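Local structure of ferric iron-binding protein HitA (Pseudomonas aeruginosa PAO1, 6IWF) at residues P64-A69 / G94-I99; G98-T103 / T225-A230; S121-S126 / E160-G165; S129-F134 / K167-I172. The protein binds ferric iron and, as a solute-binding protein, probably delivers it for uptake; it is also involved in gallium internalization. One frame throughout, in Å; residues are numbered along the deposited sequence.

Contact 1: P64-A69 / G94-I99; sequences PLIRLA and GDWIGI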
loop_
_atom_site.group_PDB
_atom_site.type_symbol
_atom_site.label_atom_id
_atom_site.label_comp_id
_atom_site.label_asym_id
_atom_site.label_seq_id
_atom_site.Cartn_x
_atom_site.Cartn_y
_atom_site.Cartn_z
ATOM N N PRO A 64 1.792 10.074 -0.295
ATOM C CA PRO A 64 1.106 11.216 0.343
ATOM C C PRO A 64 1.751 11.669 1.640
ATOM O O PRO A 64 1.698 12.866 1.968
ATOM C CB PRO A 64 -0.321 10.694 0.588
ATOM C CG PRO A 64 -0.463 9.530 -0.317
ATOM C CD PRO A 64 0.884 8.917 -0.420
ATOM N N LEU A 65 2.329 10.745 2.412
ATOM C CA LEU A 65 2.970 11.143 3.661
ATOM C C LEU A 65 4.270 11.879 3.388
ATOM O O LEU A 65 4.588 12.862 4.070
ATOM C CB LEU A 65 3.232 9.923 4.546
ATOM C CG LEU A 65 2.006 9.111 4.943
ATOM C CD1 LEU A 65 2.446 7.814 5.639
ATOM C CD2 LEU A 65 1.115 9.937 5.842
ATOM N N ILE A 66 5.040 11.410 2.402
ATOM C CA ILE A 66 6.269 12.100 2.041
ATOM C C ILE A 66 5.939 13.498 1.544
ATOM O O ILE A 66 6.630 14.466 1.880
ATOM C CB ILE A 66 7.062 11.275 1.005
ATOM C CG1 ILE A 66 7.605 10.000 1.674
ATOM C CG2 ILE A 66 8.213 12.093 0.414
ATOM C CD1 ILE A 66 8.122 8.982 0.709
ATOM N N ARG A 67 4.828 13.631 0.801
ATOM C CA ARG A 67 4.379 14.942 0.322
ATOM C C ARG A 67 4.040 15.864 1.488
ATOM O O ARG A 67 4.547 16.990 1.572
ATOM C CB ARG A 67 3.166 14.777 -0.610
ATOM C CG ARG A 67 2.461 16.089 -1.025
ATOM C CD ARG A 67 1.035 15.841 -1.560
ATOM N NE ARG A 67 0.323 17.092 -1.833
ATOM C CZ ARG A 67 -0.984 17.186 -2.057
ATOM N NH1 ARG A 67 -1.746 16.103 -2.044
ATOM N NH2 ARG A 67 -1.537 18.371 -2.296
ATOM N N LEU A 68 3.190 15.393 2.410
ATOM C CA LEU A 68 2.773 16.218 3.541
ATOM C C LEU A 68 3.934 16.513 4.480
ATOM O O LEU A 68 3.981 17.586 5.105
ATOM C CB LEU A 68 1.647 15.518 4.304
ATOM C CG LEU A 68 0.308 15.399 3.573
ATOM C CD1 LEU A 68 -0.725 14.841 4.513
ATOM C CD2 LEU A 68 -0.151 16.736 3.062
ATOM N N ALA A 69 4.851 15.554 4.640
ATOM C CA ALA A 69 6.025 15.794 5.472
ATOM C C ALA A 69 6.894 16.891 4.882
ATOM O O ALA A 69 7.381 17.771 5.607
ATOM C CB ALA A 69 6.839 14.512 5.631
ATOM N N GLY A 94 11.243 11.611 10.875
ATOM C CA GLY A 94 10.488 11.057 11.985
ATOM C C GLY A 94 9.102 11.631 12.164
ATOM O O GLY A 94 8.596 11.654 13.291
ATOM N N ASP A 95 8.468 12.103 11.087
ATOM C CA ASP A 95 7.126 12.666 11.191
ATOM C C ASP A 95 6.081 11.829 10.469
ATOM O O ASP A 95 4.966 12.298 10.252
ATOM C CB ASP A 95 7.087 14.113 10.683
ATOM C CG ASP A 95 7.853 14.306 9.396
ATOM O OD1 ASP A 95 8.290 13.301 8.788
ATOM O OD2 ASP A 95 8.023 15.483 8.993
ATOM N N TRP A 96 6.421 10.614 10.065
ATOM C CA TRP A 96 5.402 9.624 9.756
ATOM C C TRP A 96 6.036 8.270 10.000
ATOM O O TRP A 96 7.258 8.155 10.098
ATOM C CB TRP A 96 4.855 9.770 8.326
ATOM C CG TRP A 96 5.848 9.579 7.233
ATOM C CD1 TRP A 96 6.546 10.554 6.582
ATOM C CD2 TRP A 96 6.244 8.333 6.637
ATOM N NE1 TRP A 96 7.361 9.992 5.625
ATOM C CE2 TRP A 96 7.194 8.633 5.636
ATOM C CE3 TRP A 96 5.898 6.996 6.866
ATOM C CZ2 TRP A 96 7.811 7.638 4.860
ATOM C CZ3 TRP A 96 6.509 6.006 6.089
ATOM C CH2 TRP A 96 7.448 6.337 5.098
ATOM N N ILE A 97 5.205 7.244 10.123
ATOM C CA ILE A 97 5.708 5.936 10.521
ATOM C C ILE A 97 4.940 4.848 9.789
ATOM O O ILE A 97 3.722 4.937 9.614
ATOM C CB ILE A 97 5.633 5.740 12.052
ATOM C CG1 ILE A 97 6.474 4.537 12.467
ATOM C CG2 ILE A 97 4.186 5.653 12.543
ATOM C CD1 ILE A 97 6.877 4.586 13.951
ATOM N N GLY A 98 5.667 3.826 9.351
ATOM C CA GLY A 98 5.028 2.706 8.680
ATOM C C GLY A 98 4.241 1.864 9.667
ATOM O O GLY A 98 4.627 1.706 10.827
ATOM N N ILE A 99 3.106 1.345 9.202
ATOM C CA ILE A 99 2.193 0.551 10.019
ATOM C C ILE A 99 2.157 -0.896 9.556
ATOM O O ILE A 99 2.276 -1.815 10.367
ATOM C CB ILE A 99 0.775 1.160 10.025
ATOM C CG1 ILE A 99 0.804 2.625 10.478
ATOM C CG2 ILE A 99 -0.145 0.340 10.904
ATOM C CD1 ILE A 99 1.447 2.837 11.844
HETATM O O HOH W 1 9.538 16.620 7.125
#
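Helix 63-70 of the solute-binding fold packs on the loop that leads into strand 97-108, bringing Leu65, Ile66 and Ala69 against Asp95 and Trp96. The indole of Trp96 carries most of the contact. Its CG sits between the backbone N and the carbonyl carbon (chi1 62°), and the side chains of Leu65 and Trp96 cross obliquely. Over one face stands Leu65 CB, 3.9 Å from the centroid of the Trp96 five-membered ring and 15° off the ring normal, which is CH-pi geometry. Further out, Leu65 CD1 approaches the six-membered ring, 3.8 Å from Trp96 CE3, so a single leucine meets both halves of the indole. Ile66 comes in at a slant, its CG1 4.0 Å from Trp96 NE1 and equally far from CZ2. One helical turn after Leu65, Ala69 CB lies at the ring edge, near its plane, 4.1 Å from Trp96 CD1.

No direct hydrogen bond joins the two segments. The polar link is a water that donates twice, to Ala69 O at 2.9 Å and to Asp95 OD2 at 2.7 Å. Both oxygens of the Asp95 carboxylate also rest against the Ala69 methyl group, OD1 being 3.7 Å from Ala69 CB.

Leu65 also touches Leu57 and Thr59 of strand 56-59, and its side chain is about 9 Å from that of the iron ligand Glu60. Leu68 touches Leu57 and also Thr46 of helix 38-48, while Trp96 packs on Ala230 of strand 224-231.

Contact 2: G98-T103 / T225-A230; sequences GITART and TVSGAA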
loop_
_atom_site.group_PDB
_atom_site.type_symbol
_atom_site.label_atom_id
_atom_site.label_comp_id
_atom_site.label_asym_id
_atom_site.label_seq_id
_atom_site.Cartn_x
_atom_site.Cartn_y
_atom_site.Cartn_z
ATOM N N GLY A 98 5.667 3.826 9.351
ATOM C CA GLY A 98 5.028 2.706 8.680
ATOM C C GLY A 98 4.241 1.864 9.667
ATOM O O GLY A 98 4.627 1.706 10.827
ATOM N N ILE A 99 3.106 1.345 9.202
ATOM C CA ILE A 99 2.193 0.551 10.019
ATOM C C ILE A 99 2.157 -0.896 9.556
ATOM O O ILE A 99 2.276 -1.815 10.367
ATOM C CB ILE A 99 0.775 1.160 10.025
ATOM C CG1 ILE A 99 0.804 2.625 10.478
ATOM C CG2 ILE A 99 -0.145 0.340 10.904
ATOM C CD1 ILE A 99 1.447 2.837 11.844
ATOM N N THR A 100 1.955 -1.117 8.254
ATOM C CA THR A 100 2.044 -2.447 7.664
ATOM C C THR A 100 2.803 -2.345 6.353
ATOM O O THR A 100 2.958 -1.264 5.789
ATOM C CB THR A 100 0.677 -3.081 7.372
ATOM O OG1 THR A 100 0.007 -2.323 6.357
ATOM C CG2 THR A 100 -0.197 -3.171 8.643
ATOM N N ALA A 101 3.283 -3.491 5.877
ATOM C CA ALA A 101 3.892 -3.595 4.557
ATOM C C ALA A 101 3.140 -4.641 3.744
ATOM O O ALA A 101 2.538 -5.562 4.291
ATOM C CB ALA A 101 5.386 -3.981 4.630
ATOM N N ARG A 102 3.157 -4.476 2.427
ATOM C CA ARG A 102 2.519 -5.422 1.522
ATOM C C ARG A 102 3.462 -5.664 0.357
ATOM O O ARG A 102 4.440 -4.934 0.171
ATOM C CB ARG A 102 1.212 -4.872 0.972
ATOM C CG ARG A 102 1.562 -3.786 -0.003
ATOM C CD ARG A 102 0.647 -2.650 -0.010
ATOM N NE ARG A 102 0.442 -2.059 1.300
ATOM C CZ ARG A 102 -0.559 -1.224 1.527
ATOM N NH1 ARG A 102 -0.739 -0.700 2.718
ATOM N NH2 ARG A 102 -1.387 -0.926 0.529
ATOM N N THR A 103 3.130 -6.643 -0.484
ATOM C CA THR A 103 3.995 -6.954 -1.617
ATOM C C THR A 103 3.186 -7.107 -2.894
ATOM O O THR A 103 2.063 -7.626 -2.879
ATOM C CB THR A 103 4.836 -8.242 -1.352
ATOM O OG1 THR A 103 5.734 -8.472 -2.452
ATOM C CG2 THR A 103 3.964 -9.481 -1.142
ATOM N N THR A 225 5.901 -2.330 -0.388
ATOM C CA THR A 225 5.561 -0.956 -0.030
ATOM C C THR A 225 4.911 -0.923 1.351
ATOM O O THR A 225 4.466 -1.943 1.878
ATOM C CB THR A 225 4.610 -0.305 -1.053
ATOM O OG1 THR A 225 3.398 -1.058 -1.143
ATOM C CG2 THR A 225 5.262 -0.251 -2.439
ATOM N N VAL A 226 4.845 0.265 1.949
ATOM C CA VAL A 226 4.341 0.388 3.316
ATOM C C VAL A 226 3.133 1.318 3.351
ATOM O O VAL A 226 3.065 2.300 2.600
ATOM C CB VAL A 226 5.433 0.876 4.293
ATOM C CG1 VAL A 226 6.742 0.093 4.099
ATOM C CG2 VAL A 226 5.681 2.351 4.131
ATOM N N SER A 227 2.169 0.986 4.202
ATOM C CA SER A 227 1.152 1.931 4.627
ATOM C C SER A 227 1.680 2.674 5.844
ATOM O O SER A 227 2.521 2.165 6.580
ATOM C CB SER A 227 -0.157 1.239 4.994
ATOM O OG SER A 227 -0.021 0.550 6.222
ATOM N N GLY A 228 1.164 3.876 6.068
ATOM C CA GLY A 228 1.736 4.669 7.137
ATOM C C GLY A 228 0.734 5.563 7.830
ATOM O O GLY A 228 -0.426 5.689 7.434
ATOM N N ALA A 229 1.216 6.198 8.893
ATOM C CA ALA A 229 0.360 7.067 9.676
ATOM C C ALA A 229 1.167 8.233 10.216
ATOM O O ALA A 229 2.393 8.178 10.326
ATOM C CB ALA A 229 -0.305 6.328 10.840
ATOM N N ALA A 230 0.451 9.286 10.578
ATOM C CA ALA A 230 1.103 10.514 11.008
ATOM C C ALA A 230 0.132 11.321 11.849
ATOM O O ALA A 230 -1.083 11.201 11.703
ATOM C CB ALA A 230 1.582 11.347 9.809
HETATM O O HOH W 2 3.498 -3.423 -2.640
#
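From Gly98-Gly228 to Arg102-Thr225 the two strands run antiparallel, at 157° and with axes 4.3 Å apart, and a beta bulge interrupts their pairing. The register gives the evidence: three steps from Gly98 to Ala101 match only two from Gly228 to Val226. Ile99 N donates to Ser227 O (2.8 Å), whereas Ser227 N donates to Thr100 O (2.9 Å), so both Ile99 and Thr100 face Ser227; the psi of Ile99, -50°, is that of a classic bulge. Beyond it Arg102 and Thr225 form a regular hydrogen-bonded pair.

On the face bearing Thr100, Arg102, Thr225 and Ser227 the side chains are polar. Ser227 OG donates to Thr100 OG1 at 2.9 Å, and Thr100 OG1 is in turn hydrogen-bonded to Glu263 OE2. Arg102 bends at chi2 and again at chi3 (54°). Its CD passes 3.4 Å from Thr225 OG1, Ser227 CB meets the guanidinium edge near its plane, 3.0 Å from Arg102 NH1, and NH1 makes a salt bridge to the same Glu263 oxygen. A water is hydrogen-bonded to Thr225 OG1. Ala101 and Val226 make the other face apolar, Ala101 CB packing on Val226 CG1. Ile99 CG1 packs on Ala229 CB at 3.9 Å.

Arg102 comes within about 4 Å of the side chains of the iron ligands Glu60 and Tyr196. Strands 264-265 and 56-59 continue the sheet, and helices 251-258 and 238-248 touch Ile99, consistent with the antiparallel crossover strands that link the two domains in ferric-binding relatives.

Contact 3: S121-S126 / E160-G165; sequences SLMDLS and EDWLTG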
loop_
_atom_site.group_PDB
_atom_site.type_symbol
_atom_site.label_atom_id
_atom_site.label_comp_id
_atom_site.label_asym_id
_atom_site.label_seq_id
_atom_site.Cartn_x
_atom_site.Cartn_y
_atom_site.Cartn_z
ATOM N N SER A 121 9.670 -12.158 -15.351
ATOM C CA SER A 121 9.867 -10.835 -14.777
ATOM C C SER A 121 8.637 -9.990 -15.073
ATOM O O SER A 121 7.986 -10.185 -16.096
ATOM C CB SER A 121 11.109 -10.145 -15.385
ATOM O OG SER A 121 11.233 -8.797 -14.956
ATOM N N LEU A 122 8.346 -9.031 -14.184
ATOM C CA LEU A 122 7.407 -7.964 -14.530
ATOM C C LEU A 122 7.739 -7.352 -15.884
ATOM O O LEU A 122 6.844 -6.971 -16.655
ATOM C CB LEU A 122 7.456 -6.873 -13.461
ATOM C CG LEU A 122 6.506 -5.693 -13.663
ATOM C CD1 LEU A 122 5.099 -6.168 -13.328
ATOM C CD2 LEU A 122 6.904 -4.550 -12.752
ATOM N N MET A 123 9.030 -7.235 -16.181
ATOM C CA MET A 123 9.445 -6.533 -17.386
ATOM C C MET A 123 9.079 -7.292 -18.655
ATOM O O MET A 123 9.021 -6.680 -19.732
ATOM C CB MET A 123 10.950 -6.267 -17.324
ATOM C CG MET A 123 11.410 -5.515 -16.075
ATOM S SD MET A 123 10.549 -3.931 -15.844
ATOM C CE MET A 123 11.115 -3.029 -17.295
ATOM N N ASP A 124 8.784 -8.598 -18.549
ATOM C CA ASP A 124 8.410 -9.384 -19.716
ATOM C C ASP A 124 7.009 -9.059 -20.217
ATOM O O ASP A 124 6.697 -9.371 -21.368
ATOM C CB ASP A 124 8.521 -10.880 -19.393
ATOM C CG ASP A 124 9.952 -11.308 -19.146
ATOM O OD1 ASP A 124 10.857 -10.790 -19.836
ATOM O OD2 ASP A 124 10.184 -12.154 -18.260
ATOM N N LEU A 125 6.168 -8.416 -19.391
ATOM C CA LEU A 125 4.757 -8.221 -19.732
ATOM C C LEU A 125 4.544 -7.149 -20.793
ATOM O O LEU A 125 3.412 -6.976 -21.268
ATOM C CB LEU A 125 3.965 -7.877 -18.462
ATOM C CG LEU A 125 3.776 -9.101 -17.577
ATOM C CD1 LEU A 125 3.052 -8.731 -16.292
ATOM C CD2 LEU A 125 2.998 -10.188 -18.329
ATOM N N SER A 126 5.588 -6.421 -21.170
ATOM C CA SER A 126 5.478 -5.502 -22.294
ATOM C C SER A 126 5.632 -6.212 -23.634
ATOM O O SER A 126 5.445 -5.584 -24.683
ATOM C CB SER A 126 6.524 -4.387 -22.150
ATOM O OG SER A 126 7.840 -4.927 -22.144
ATOM N N GLU A 160 9.605 3.751 -19.754
ATOM C CA GLU A 160 8.696 4.247 -20.783
ATOM C C GLU A 160 8.367 3.162 -21.806
ATOM O O GLU A 160 7.206 3.011 -22.203
ATOM C CB GLU A 160 9.315 5.470 -21.458
ATOM C CG GLU A 160 8.368 6.150 -22.458
ATOM C CD GLU A 160 8.955 7.419 -23.032
ATOM O OE1 GLU A 160 8.919 8.447 -22.325
ATOM O OE2 GLU A 160 9.441 7.389 -24.188
ATOM N N ASP A 161 9.377 2.398 -22.241
ATOM C CA ASP A 161 9.135 1.312 -23.193
ATOM C C ASP A 161 8.233 0.251 -22.582
ATOM O O ASP A 161 7.314 -0.265 -23.241
ATOM C CB ASP A 161 10.460 0.683 -23.629
ATOM C CG ASP A 161 11.266 1.572 -24.561
ATOM O OD1 ASP A 161 10.698 2.538 -25.119
ATOM O OD2 ASP A 161 12.470 1.286 -24.737
ATOM N N TRP A 162 8.489 -0.092 -21.315
ATOM C CA TRP A 162 7.682 -1.095 -20.629
ATOM C C TRP A 162 6.237 -0.628 -20.483
ATOM O O TRP A 162 5.298 -1.361 -20.815
ATOM C CB TRP A 162 8.321 -1.406 -19.271
ATOM C CG TRP A 162 7.493 -2.257 -18.359
ATOM C CD1 TRP A 162 7.326 -3.618 -18.413
ATOM C CD2 TRP A 162 6.728 -1.799 -17.242
ATOM N NE1 TRP A 162 6.490 -4.029 -17.392
ATOM C CE2 TRP A 162 6.114 -2.928 -16.660
ATOM C CE3 TRP A 162 6.505 -0.539 -16.678
ATOM C CZ2 TRP A 162 5.278 -2.834 -15.543
ATOM C CZ3 TRP A 162 5.679 -0.448 -15.560
ATOM C CH2 TRP A 162 5.075 -1.590 -15.012
ATOM N N LEU A 163 6.041 0.620 -20.042
ATOM C CA LEU A 163 4.683 1.105 -19.833
ATOM C C LEU A 163 3.956 1.287 -21.156
ATOM O O LEU A 163 2.738 1.106 -21.218
ATOM C CB LEU A 163 4.704 2.407 -19.036
ATOM C CG LEU A 163 3.393 2.753 -18.334
ATOM C CD1 LEU A 163 2.958 1.636 -17.371
ATOM C CD2 LEU A 163 3.495 4.107 -17.609
ATOM N N THR A 164 4.690 1.604 -22.223
ATOM C CA THR A 164 4.089 1.628 -23.557
ATOM C C THR A 164 3.552 0.255 -23.933
ATOM O O THR A 164 2.428 0.130 -24.428
ATOM C CB THR A 164 5.113 2.100 -24.584
ATOM O OG1 THR A 164 5.458 3.458 -24.309
ATOM C CG2 THR A 164 4.548 2.003 -26.002
ATOM N N GLY A 165 4.340 -0.795 -23.676
ATOM C CA GLY A 165 3.850 -2.143 -23.909
ATOM C C GLY A 165 2.623 -2.472 -23.076
ATOM O O GLY A 165 1.684 -3.098 -23.567
#
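One hydrogen bond joins the two segments: Trp162 NE1 donates to Leu122 O at 3.1 Å, bent to 146° at the hydrogen and standing 50° above the carbonyl plane. The opposite face of that carbonyl is met by Leu125 N, at 3.2 Å from Leu122 O, within the 3-10 turn, so one oxygen serves both the turn and the indole. The turn is further shaped by an ST turn at its start, where Ser121 OG accepts from Met123 N.

Sulfur-aromatic packing comes next. Met123, bent at chi2 and chi3, has SD 4.2 Å from the centroid of the Trp162 five-membered ring and 13° off its normal, a Met-aromatic contact over the face; its CE continues to Trp162 CB at 3.8 Å.

Apolar contacts lie toward the far end of the ring. Leu122 crosses the indole at about a right angle, its CG 3.6 Å from Trp162 CZ2. Trp162 CG itself is anti to the backbone N.

Close packing of Ser126 on the helix backbone completes the set. Ser126 CB touches Trp162 O at 3.5 Å, and Gly165, having no side chain, lets its CA come within 4.1 Å of Ser126 CA.

Leu122 also packs on Val150 of helix 141-154 and Leu192 of strand 190-194. Away from the iron ligands, the chemistry implies an indole N-H satisfied by a carbonyl shared with the turn, and a ring whose freedom is limited jointly by that bent bond, Met123 over one face and Leu122 at CZ2, joining helix 156-169 to the loop before strand 134-136.

Contact 4: S129-F134 / K167-I172; sequences SWSGRF and KAFGSI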
loop_
_atom_site.group_PDB
_atom_site.type_symbol
_atom_site.label_atom_id
_atom_site.label_comp_id
_atom_site.label_asym_id
_atom_site.label_seq_id
_atom_site.Cartn_x
_atom_site.Cartn_y
_atom_site.Cartn_z
ATOM N N SER A 129 3.579 -11.181 -26.732
ATOM C CA SER A 129 3.037 -12.511 -26.463
ATOM C C SER A 129 2.053 -12.515 -25.293
ATOM O O SER A 129 1.191 -13.397 -25.224
ATOM C CB SER A 129 4.171 -13.510 -26.204
ATOM O OG SER A 129 4.903 -13.196 -25.030
ATOM N N TRP A 130 2.140 -11.542 -24.385
ATOM C CA TRP A 130 1.228 -11.490 -23.247
ATOM C C TRP A 130 -0.031 -10.689 -23.526
ATOM O O TRP A 130 -0.855 -10.525 -22.622
ATOM C CB TRP A 130 1.956 -10.910 -22.027
ATOM C CG TRP A 130 3.106 -11.760 -21.676
ATOM C CD1 TRP A 130 4.427 -11.469 -21.863
ATOM C CD2 TRP A 130 3.058 -13.088 -21.142
ATOM N NE1 TRP A 130 5.203 -12.515 -21.444
ATOM C CE2 TRP A 130 4.387 -13.525 -21.000
ATOM C CE3 TRP A 130 2.017 -13.941 -20.747
ATOM C CZ2 TRP A 130 4.709 -14.784 -20.488
ATOM C CZ3 TRP A 130 2.342 -15.192 -20.233
ATOM C CH2 TRP A 130 3.676 -15.598 -20.121
ATOM N N SER A 131 -0.213 -10.202 -24.755
ATOM C CA SER A 131 -1.362 -9.359 -25.052
ATOM C C SER A 131 -2.674 -10.055 -24.684
ATOM O O SER A 131 -2.917 -11.200 -25.075
ATOM C CB SER A 131 -1.364 -8.984 -26.536
ATOM O OG SER A 131 -2.461 -8.130 -26.804
ATOM N N GLY A 132 -3.521 -9.356 -23.927
ATOM C CA GLY A 132 -4.816 -9.886 -23.552
ATOM C C GLY A 132 -4.798 -10.887 -22.418
ATOM O O GLY A 132 -5.877 -11.325 -21.976
ATOM N N ARG A 133 -3.619 -11.264 -21.922
ATOM C CA ARG A 133 -3.507 -12.316 -20.922
ATOM C C ARG A 133 -3.402 -11.796 -19.496
ATOM O O ARG A 133 -3.419 -12.609 -18.568
ATOM C CB ARG A 133 -2.296 -13.207 -21.213
ATOM C CG ARG A 133 -2.362 -13.894 -22.574
ATOM C CD ARG A 133 -1.444 -15.101 -22.640
ATOM N NE ARG A 133 -1.980 -16.218 -21.875
ATOM C CZ ARG A 133 -1.398 -17.409 -21.782
ATOM N NH1 ARG A 133 -0.239 -17.635 -22.403
ATOM N NH2 ARG A 133 -1.977 -18.375 -21.074
ATOM N N PHE A 134 -3.292 -10.486 -19.287
ATOM C CA PHE A 134 -3.118 -9.991 -17.930
ATOM C C PHE A 134 -3.866 -8.692 -17.717
ATOM O O PHE A 134 -4.017 -7.873 -18.624
ATOM C CB PHE A 134 -1.645 -9.784 -17.547
ATOM C CG PHE A 134 -0.946 -8.679 -18.284
ATOM C CD1 PHE A 134 -0.469 -8.885 -19.569
ATOM C CD2 PHE A 134 -0.712 -7.452 -17.668
ATOM C CE1 PHE A 134 0.212 -7.871 -20.248
ATOM C CE2 PHE A 134 -0.044 -6.431 -18.342
ATOM C CZ PHE A 134 0.426 -6.647 -19.637
ATOM N N LYS A 167 0.370 -0.348 -22.038
ATOM C CA LYS A 167 -0.750 0.345 -22.683
ATOM C C LYS A 167 -1.235 -0.409 -23.921
ATOM O O LYS A 167 -2.450 -0.491 -24.177
ATOM C CB LYS A 167 -0.343 1.775 -23.053
ATOM C CG LYS A 167 -1.381 2.532 -23.917
ATOM C CD LYS A 167 -2.440 3.196 -23.065
ATOM C CE LYS A 167 -3.308 4.167 -23.874
ATOM N NZ LYS A 167 -2.514 5.190 -24.622
ATOM N N ALA A 168 -0.299 -0.973 -24.695
ATOM C CA ALA A 168 -0.642 -1.691 -25.925
ATOM C C ALA A 168 -1.352 -3.013 -25.642
ATOM O O ALA A 168 -2.290 -3.393 -26.361
ATOM C CB ALA A 168 0.623 -1.960 -26.738
ATOM N N PHE A 169 -0.920 -3.733 -24.604
ATOM C CA PHE A 169 -1.217 -5.154 -24.491
ATOM C C PHE A 169 -1.962 -5.556 -23.228
ATOM O O PHE A 169 -2.573 -6.635 -23.214
ATOM C CB PHE A 169 0.085 -5.963 -24.579
ATOM C CG PHE A 169 0.865 -5.707 -25.848
ATOM C CD1 PHE A 169 0.232 -5.717 -27.071
ATOM C CD2 PHE A 169 2.228 -5.447 -25.802
ATOM C CE1 PHE A 169 0.950 -5.473 -28.240
ATOM C CE2 PHE A 169 2.957 -5.215 -26.960
ATOM C CZ PHE A 169 2.309 -5.227 -28.185
ATOM N N GLY A 170 -1.924 -4.742 -22.175
ATOM C CA GLY A 170 -2.553 -5.120 -20.930
ATOM C C GLY A 170 -4.033 -4.805 -20.916
ATOM O O GLY A 170 -4.515 -3.918 -21.617
ATOM N N SER A 171 -4.764 -5.556 -20.104
ATOM C CA SER A 171 -6.192 -5.337 -19.934
ATOM C C SER A 171 -6.405 -4.404 -18.754
ATOM O O SER A 171 -5.962 -4.694 -17.638
ATOM C CB SER A 171 -6.927 -6.660 -19.732
ATOM O OG SER A 171 -6.756 -7.491 -20.871
ATOM N N ILE A 172 -7.068 -3.282 -18.995
ATOM C CA ILE A 172 -7.186 -2.258 -17.967
ATOM C C ILE A 172 -8.415 -2.533 -17.120
ATOM O O ILE A 172 -9.533 -2.669 -17.636
ATOM C CB ILE A 172 -7.226 -0.849 -18.581
ATOM C CG1 ILE A 172 -5.866 -0.508 -19.187
ATOM C CG2 ILE A 172 -7.602 0.162 -17.514
ATOM C CD1 ILE A 172 -5.847 0.815 -19.945
HETATM O O HOH W 3 -4.759 -6.905 -25.893
HETATM O O HOH W 4 -4.018 -8.124 -21.242
#
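Phe134 has Gly170 CA over one face of its ring, 4.0 Å from the centroid and 25° off the normal, a CH-pi contact displaced toward the rim. Phe169 is flanked differently: Ala168 CB lies over the centre of one face, and Ser131 approaches obliquely, its OG 3.6 Å from Phe169 CD1. Phe134 CG occupies the position between the backbone N and the carbonyl carbon (chi1 68°). The nearest ring atom to the glycine is Phe134 CZ, 3.6 Å from Gly170 CA.

Gly170 is where the chain leaves helix 156-169 to become strand 171-172, and the opposing loop makes a type II turn from Trp130 to Arg133. Gly132, third in that turn and at positive phi (79°), donates its N to Phe169 O at 3.0 Å, nearly straight. Two residues on, Ser171 N donates to Phe134 O at 2.8 Å, which opens the parallel pairing of strands 134-136 and 171-172; Ser171 also bonds to Phe136 through the backbone.

Between these two bonds sits a water that donates to Phe134 O (2.6 Å) and Phe169 O (2.9 Å) and accepts from Ser171 OG (2.8 Å). A second water is hydrogen-bonded to Ser131 OG.

In the fold
Contacts 1 and 2 are buried and share Gly98 and Ile99 of strand 97-108; they meet where Leu65 CD1 packs on Gly228 CA. Contacts 3 and 4 lie farther out on the other lobe, contact 3 partly buried and contact 4 at the surface, and both use helix 156-169. Those two touch as well, Leu125 against Trp130 and Phe134. Both are nested in the chain loop that contact 2 closes. Chemistry follows place: contact 2, nearest the iron ligands, buries strand pairing and polar side chains, contacts 1 and 3 each centre on a tryptophan, and contact 4 combines backbone bonds and bridging water with ring packing. The centres of contacts 1 and 4 are about 34 Å apart.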